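Local coordinates for Sel1 repeat family protein (Pseudomonas aeruginosa, PDB 6LCH) that probably serves as an immunity protein that protects Pseudomonas aeruginosa from its own type VI secretion effector PldB, through an all-helical Sel1-repeat scaffold, at residues Lys6-Val11 with Lys126-Gly131; Pro134-Leu139 with Leu154-Cys159. All coordinates share one frame; numbering follows the deposited sequence.

Interaction 1 (Lys6-Val11 with Lys126-Gly131)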
loop_
_atom_site.group_PDB
_atom_site.type_symbol
_atom_site.label_atom_id
_atom_site.label_comp_id
_atom_site.label_asym_id
_atom_site.label_seq_id
_atom_site.Cartn_x
_atom_site.Cartn_y
_atom_site.Cartn_z
ATOM N N LYS A 6 18.421 16.510 -0.167
ATOM C CA LYS A 6 17.405 17.546 -0.037
ATOM C C LYS A 6 16.033 16.906 -0.166
ATOM O O LYS A 6 15.780 16.214 -1.162
ATOM C CB LYS A 6 17.590 18.631 -1.096
ATOM C CG LYS A 6 19.030 19.082 -1.282
ATOM C CD LYS A 6 19.676 19.470 0.042
ATOM C CE LYS A 6 20.568 20.687 -0.123
ATOM N NZ LYS A 6 21.903 20.485 0.507
ATOM N N PRO A 7 15.132 17.109 0.796
ATOM C CA PRO A 7 13.852 16.389 0.776
ATOM C C PRO A 7 13.065 16.647 -0.498
ATOM O O PRO A 7 12.959 17.777 -0.979
ATOM C CB PRO A 7 13.116 16.930 2.006
ATOM C CG PRO A 7 13.835 18.183 2.383
ATOM C CD PRO A 7 15.254 17.979 1.974
ATOM N N PHE A 8 12.491 15.573 -1.022
ATOM C CA PHE A 8 11.763 15.623 -2.275
ATOM C C PHE A 8 10.477 16.433 -2.143
ATOM O O PHE A 8 9.837 16.458 -1.091
ATOM C CB PHE A 8 11.446 14.204 -2.726
ATOM C CG PHE A 8 12.666 13.349 -2.958
ATOM C CD1 PHE A 8 12.817 12.149 -2.285
ATOM C CD2 PHE A 8 13.670 13.751 -3.840
ATOM C CE1 PHE A 8 13.925 11.355 -2.493
ATOM C CE2 PHE A 8 14.782 12.957 -4.059
ATOM C CZ PHE A 8 14.913 11.760 -3.376
ATOM N N VAL A 9 10.109 17.114 -3.230
ATOM C CA VAL A 9 8.803 17.759 -3.301
ATOM C C VAL A 9 7.744 16.683 -3.495
ATOM O O VAL A 9 7.979 15.677 -4.177
ATOM C CB VAL A 9 8.777 18.799 -4.437
ATOM C CG1 VAL A 9 7.345 19.171 -4.821
ATOM C CG2 VAL A 9 9.567 20.042 -4.036
ATOM N N CYS A 10 6.587 16.865 -2.864
ATOM C CA CYS A 10 5.514 15.881 -2.960
ATOM C C CYS A 10 4.818 16.008 -4.309
ATOM O O CYS A 10 4.221 17.047 -4.611
ATOM C CB CYS A 10 4.514 16.062 -1.822
ATOM S SG CYS A 10 3.177 14.845 -1.848
ATOM N N VAL A 11 4.883 14.950 -5.114
ATOM C CA VAL A 11 4.294 14.951 -6.446
ATOM C C VAL A 11 3.364 13.754 -6.584
ATOM O O VAL A 11 3.574 12.699 -5.978
ATOM C CB VAL A 11 5.373 14.938 -7.554
ATOM C CG1 VAL A 11 6.262 16.171 -7.444
ATOM C CG2 VAL A 11 6.208 13.672 -7.485
ATOM N N LYS A 126 14.605 7.452 -6.002
ATOM C CA LYS A 126 14.106 7.746 -7.342
ATOM C C LYS A 126 12.601 7.520 -7.431
ATOM O O LYS A 126 11.864 8.365 -7.954
ATOM C CB LYS A 126 14.844 6.895 -8.374
ATOM C CG LYS A 126 14.458 7.211 -9.815
ATOM C CD LYS A 126 14.645 8.683 -10.138
ATOM C CE LYS A 126 14.466 8.949 -11.634
ATOM N NZ LYS A 126 14.193 10.379 -11.932
ATOM N N ALA A 127 12.123 6.383 -6.913
ATOM C CA ALA A 127 10.687 6.120 -6.899
ATOM C C ALA A 127 9.947 7.146 -6.051
ATOM O O ALA A 127 8.926 7.695 -6.479
ATOM C CB ALA A 127 10.415 4.703 -6.394
ATOM N N ALA A 128 10.446 7.420 -4.843
ATOM C CA ALA A 128 9.871 8.492 -4.039
ATOM C C ALA A 128 9.980 9.831 -4.754
ATOM O O ALA A 128 9.100 10.690 -4.610
ATOM C CB ALA A 128 10.557 8.560 -2.675
ATOM N N SER A 129 11.055 10.032 -5.534
ATOM C CA SER A 129 11.193 11.276 -6.281
ATOM C C SER A 129 10.094 11.456 -7.317
ATOM O O SER A 129 9.817 12.590 -7.725
ATOM C CB SER A 129 12.554 11.363 -6.980
ATOM O OG SER A 129 12.620 10.529 -8.121
ATOM N N LEU A 130 9.478 10.366 -7.762
ATOM C CA LEU A 130 8.358 10.423 -8.683
ATOM C C LEU A 130 7.025 10.284 -7.964
ATOM O O LEU A 130 5.994 10.109 -8.617
ATOM C CB LEU A 130 8.518 9.342 -9.751
ATOM C CG LEU A 130 9.806 9.524 -10.563
ATOM C CD1 LEU A 130 10.122 8.308 -11.428
ATOM C CD2 LEU A 130 9.706 10.781 -11.410
ATOM N N GLY A 131 7.028 10.344 -6.633
ATOM C CA GLY A 131 5.799 10.289 -5.873
ATOM C C GLY A 131 5.238 8.905 -5.654
ATOM O O GLY A 131 4.046 8.775 -5.374
HETATM O O HOH W 1 7.231 13.060 -3.799
#

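Interaction 2 (Pro134-Leu139 with Leu154-Cys159)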
loop_
_atom_site.group_PDB
_atom_site.type_symbol
_atom_site.label_atom_id
_atom_site.label_comp_id
_atom_site.label_asym_id
_atom_site.label_seq_id
_atom_site.Cartn_x
_atom_site.Cartn_y
_atom_site.Cartn_z
ATOM N N PRO A 134 4.320 3.519 -2.325
ATOM C CA PRO A 134 5.095 2.517 -1.571
ATOM C C PRO A 134 6.488 2.983 -1.191
ATOM O O PRO A 134 6.927 2.756 -0.054
ATOM C CB PRO A 134 5.136 1.317 -2.526
ATOM C CG PRO A 134 3.890 1.450 -3.319
ATOM C CD PRO A 134 3.755 2.920 -3.553
ATOM N N ALA A 135 7.201 3.643 -2.107
ATOM C CA ALA A 135 8.561 4.066 -1.795
ATOM C C ALA A 135 8.577 5.136 -0.711
ATOM O O ALA A 135 9.439 5.112 0.176
ATOM C CB ALA A 135 9.258 4.563 -3.059
ATOM N N LEU A 136 7.637 6.082 -0.764
ATOM C CA LEU A 136 7.590 7.122 0.259
ATOM C C LEU A 136 7.219 6.545 1.618
ATOM O O LEU A 136 7.680 7.042 2.652
ATOM C CB LEU A 136 6.591 8.209 -0.134
ATOM C CG LEU A 136 6.880 9.108 -1.338
ATOM C CD1 LEU A 136 5.579 9.698 -1.828
ATOM C CD2 LEU A 136 7.856 10.210 -0.974
ATOM N N THR A 137 6.387 5.503 1.631
ATOM C CA THR A 137 5.990 4.869 2.886
ATOM C C THR A 137 7.148 4.102 3.516
ATOM O O THR A 137 7.334 4.147 4.740
ATOM C CB THR A 137 4.802 3.941 2.636
ATOM O OG1 THR A 137 3.718 4.700 2.091
ATOM C CG2 THR A 137 4.350 3.272 3.924
ATOM N N GLU A 138 7.929 3.384 2.703
ATOM C CA GLU A 138 9.080 2.662 3.238
ATOM C C GLU A 138 10.121 3.625 3.793
ATOM O O GLU A 138 10.684 3.388 4.867
ATOM C CB GLU A 138 9.704 1.777 2.159
ATOM C CG GLU A 138 11.047 1.169 2.557
ATOM C CD GLU A 138 10.912 0.094 3.621
ATOM O OE1 GLU A 138 9.833 -0.533 3.695
ATOM O OE2 GLU A 138 11.881 -0.120 4.383
ATOM N N LEU A 139 10.397 4.711 3.066
ATOM C CA LEU A 139 11.316 5.722 3.577
ATOM C C LEU A 139 10.792 6.320 4.875
ATOM O O LEU A 139 11.560 6.554 5.818
ATOM C CB LEU A 139 11.535 6.813 2.527
ATOM C CG LEU A 139 12.376 6.429 1.306
ATOM C CD1 LEU A 139 12.227 7.473 0.210
ATOM C CD2 LEU A 139 13.840 6.250 1.670
ATOM N N LEU A 154 7.431 11.386 8.459
ATOM C CA LEU A 154 6.023 11.773 8.504
ATOM C C LEU A 154 5.629 12.582 7.273
ATOM O O LEU A 154 4.507 12.454 6.773
ATOM C CB LEU A 154 5.724 12.574 9.772
ATOM C CG LEU A 154 5.253 11.826 11.027
ATOM C CD1 LEU A 154 4.051 10.939 10.722
ATOM C CD2 LEU A 154 6.366 11.031 11.669
ATOM N N ALA A 155 6.531 13.434 6.781
ATOM C CA ALA A 155 6.241 14.178 5.560
ATOM C C ALA A 155 6.071 13.234 4.374
ATOM O O ALA A 155 5.082 13.313 3.638
ATOM C CB ALA A 155 7.348 15.197 5.285
ATOM N N TYR A 156 7.038 12.336 4.173
ATOM C CA TYR A 156 6.943 11.382 3.073
ATOM C C TYR A 156 5.733 10.478 3.229
ATOM O O TYR A 156 5.046 10.173 2.249
ATOM C CB TYR A 156 8.218 10.550 2.990
ATOM C CG TYR A 156 9.377 11.298 2.381
ATOM C CD1 TYR A 156 9.164 12.449 1.640
ATOM C CD2 TYR A 156 10.680 10.853 2.547
ATOM C CE1 TYR A 156 10.221 13.138 1.080
ATOM C CE2 TYR A 156 11.737 11.531 1.993
ATOM C CZ TYR A 156 11.505 12.674 1.262
ATOM O OH TYR A 156 12.561 13.353 0.706
ATOM N N THR A 157 5.456 10.037 4.457
ATOM C CA THR A 157 4.267 9.228 4.686
ATOM C C THR A 157 2.997 10.032 4.442
ATOM O O THR A 157 1.988 9.473 3.992
ATOM C CB THR A 157 4.285 8.652 6.102
ATOM O OG1 THR A 157 5.620 8.263 6.436
ATOM C CG2 THR A 157 3.401 7.424 6.178
ATOM N N HIS A 158 3.025 11.340 4.713
ATOM C CA HIS A 158 1.867 12.175 4.408
ATOM C C HIS A 158 1.694 12.354 2.904
ATOM O O HIS A 158 0.563 12.392 2.407
ATOM C CB HIS A 158 1.980 13.525 5.115
ATOM C CG HIS A 158 1.320 13.555 6.459
ATOM N ND1 HIS A 158 -0.045 13.674 6.614
ATOM C CD2 HIS A 158 1.833 13.462 7.708
ATOM C CE1 HIS A 158 -0.342 13.668 7.901
ATOM N NE2 HIS A 158 0.779 13.540 8.587
ATOM N N CYS A 159 2.801 12.458 2.163
ATOM C CA CYS A 159 2.712 12.530 0.709
ATOM C C CYS A 159 2.065 11.274 0.140
ATOM O O CYS A 159 1.270 11.347 -0.806
ATOM C CB CYS A 159 4.106 12.733 0.114
ATOM S SG CYS A 159 4.129 13.063 -1.662
HETATM O O HOH W 2 5.853 5.251 6.773
#

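Interaction 1 (Lys6-Val11 with Lys126-Gly131)
A Schellman motif closes helix 123-129, and the extended N-terminal segment 6-11 runs past this helix end. The motif is defined by Gly-131 N hydrogen-bonded to Ala-128 O and Asn-132 N to Ala-127 O, with Gly-131 at positive phi in the C-prime position. Phe-8 and Val-11 both point their CB toward the helix end and supply nearly all of the N-terminal segment's share of the contact. The Phe-8 side chain, with CG anti to its carbonyl carbon (chi1 -61°), lays one ring face over Ser-129: Ser-129 CB lies 4.2 Å from the Phe-8 ring centroid and 18° off the normal, a CH-pi contact. The same ring meets Ala-128 CB obliquely through CD1 at 4.3 Å. Val-11 uses one branch, CG2, which sits between its own backbone N and carbonyl carbon and comes within 3.5 Å of Leu-130 C. A water ties the backbones together, donating to Val-9 O at 2.7 Å and to Ala-128 O at 3.1 Å, and accepting from Val-11 N; Ala-128 O thus receives both the motif's N-H and this water. Past the helix end, Gly-131 CA approaches Val-11 O at 3.3 Å in a CA-H...O contact with 142° at the hydrogen.

Interaction 2 (Pro134-Leu139 with Leu154-Cys159)
Leu-136 and Tyr-156 cross at about a right angle, and their CA atoms, 5.1 Å apart, are the nearest pair between segments 134-139 and 154-159. Leu-136 has CG anti to its carbonyl carbon (chi1 -67°), and its two methyl branches reach different residues. Leu-136 CD2 comes obliquely to the Tyr-156 ring, 3.7 Å from Tyr-156 CD1, while Leu-136 CD1 meets Cys-159 SG at 3.7 Å, one turn further along the partner helix. Backbone oxygens are packed into the same crossing: Leu-136 CB lies 3.5 Å from Tyr-156 O, and Tyr-156 CB lies 3.6 Å from Leu-136 O. Also obliquely, Tyr-156 CD2 touches Leu-139 CB at 4.1 Å, so Tyr-156 CD1 and CD2 meet leucines from successive turns of helix 133-146. The phenol oxygen has its polar partner in Phe-8 N, and Cys-159 SG, anti to its backbone N, is in a disulfide with Cys-10. A water supplies a polar link, donating to Thr-137 O at 2.7 Å and to Thr-157 OG1; that hydroxyl is also hydrogen-bonded to Gly-153 O. Across the interface, the segment axes approach to 7.7 Å with their directions 155° apart. Close antiparallel packing of consecutive helices, here 133-146 and 150-162, is typical of the helical hairpins of Sel1 and other TPR-like repeats.

In the fold
Interaction 2 is buried helix-to-helix packing, all five of its touching residues being enclosed; interaction 1 is partly buried and sets an irregular segment against a helix end. Their centres lie about 9 Å apart and on the same side of the chain's centre. Helices 123-129 and 133-146 follow each other in sequence, and Ala-128 CB packs on Leu-139 CD1 at 3.5 Å. Segment 6-11 also reaches helix 150-162, through the Cys-10 to Cys-159 disulfide and a probable hydrogen bond between Phe-8 N and Tyr-156 OH. Aliphatic-aromatic packing dominates the hairpin; each contact also holds one bridging water, joining backbone atoms in interaction 1 and a carbonyl oxygen to a threonine hydroxyl in interaction 2.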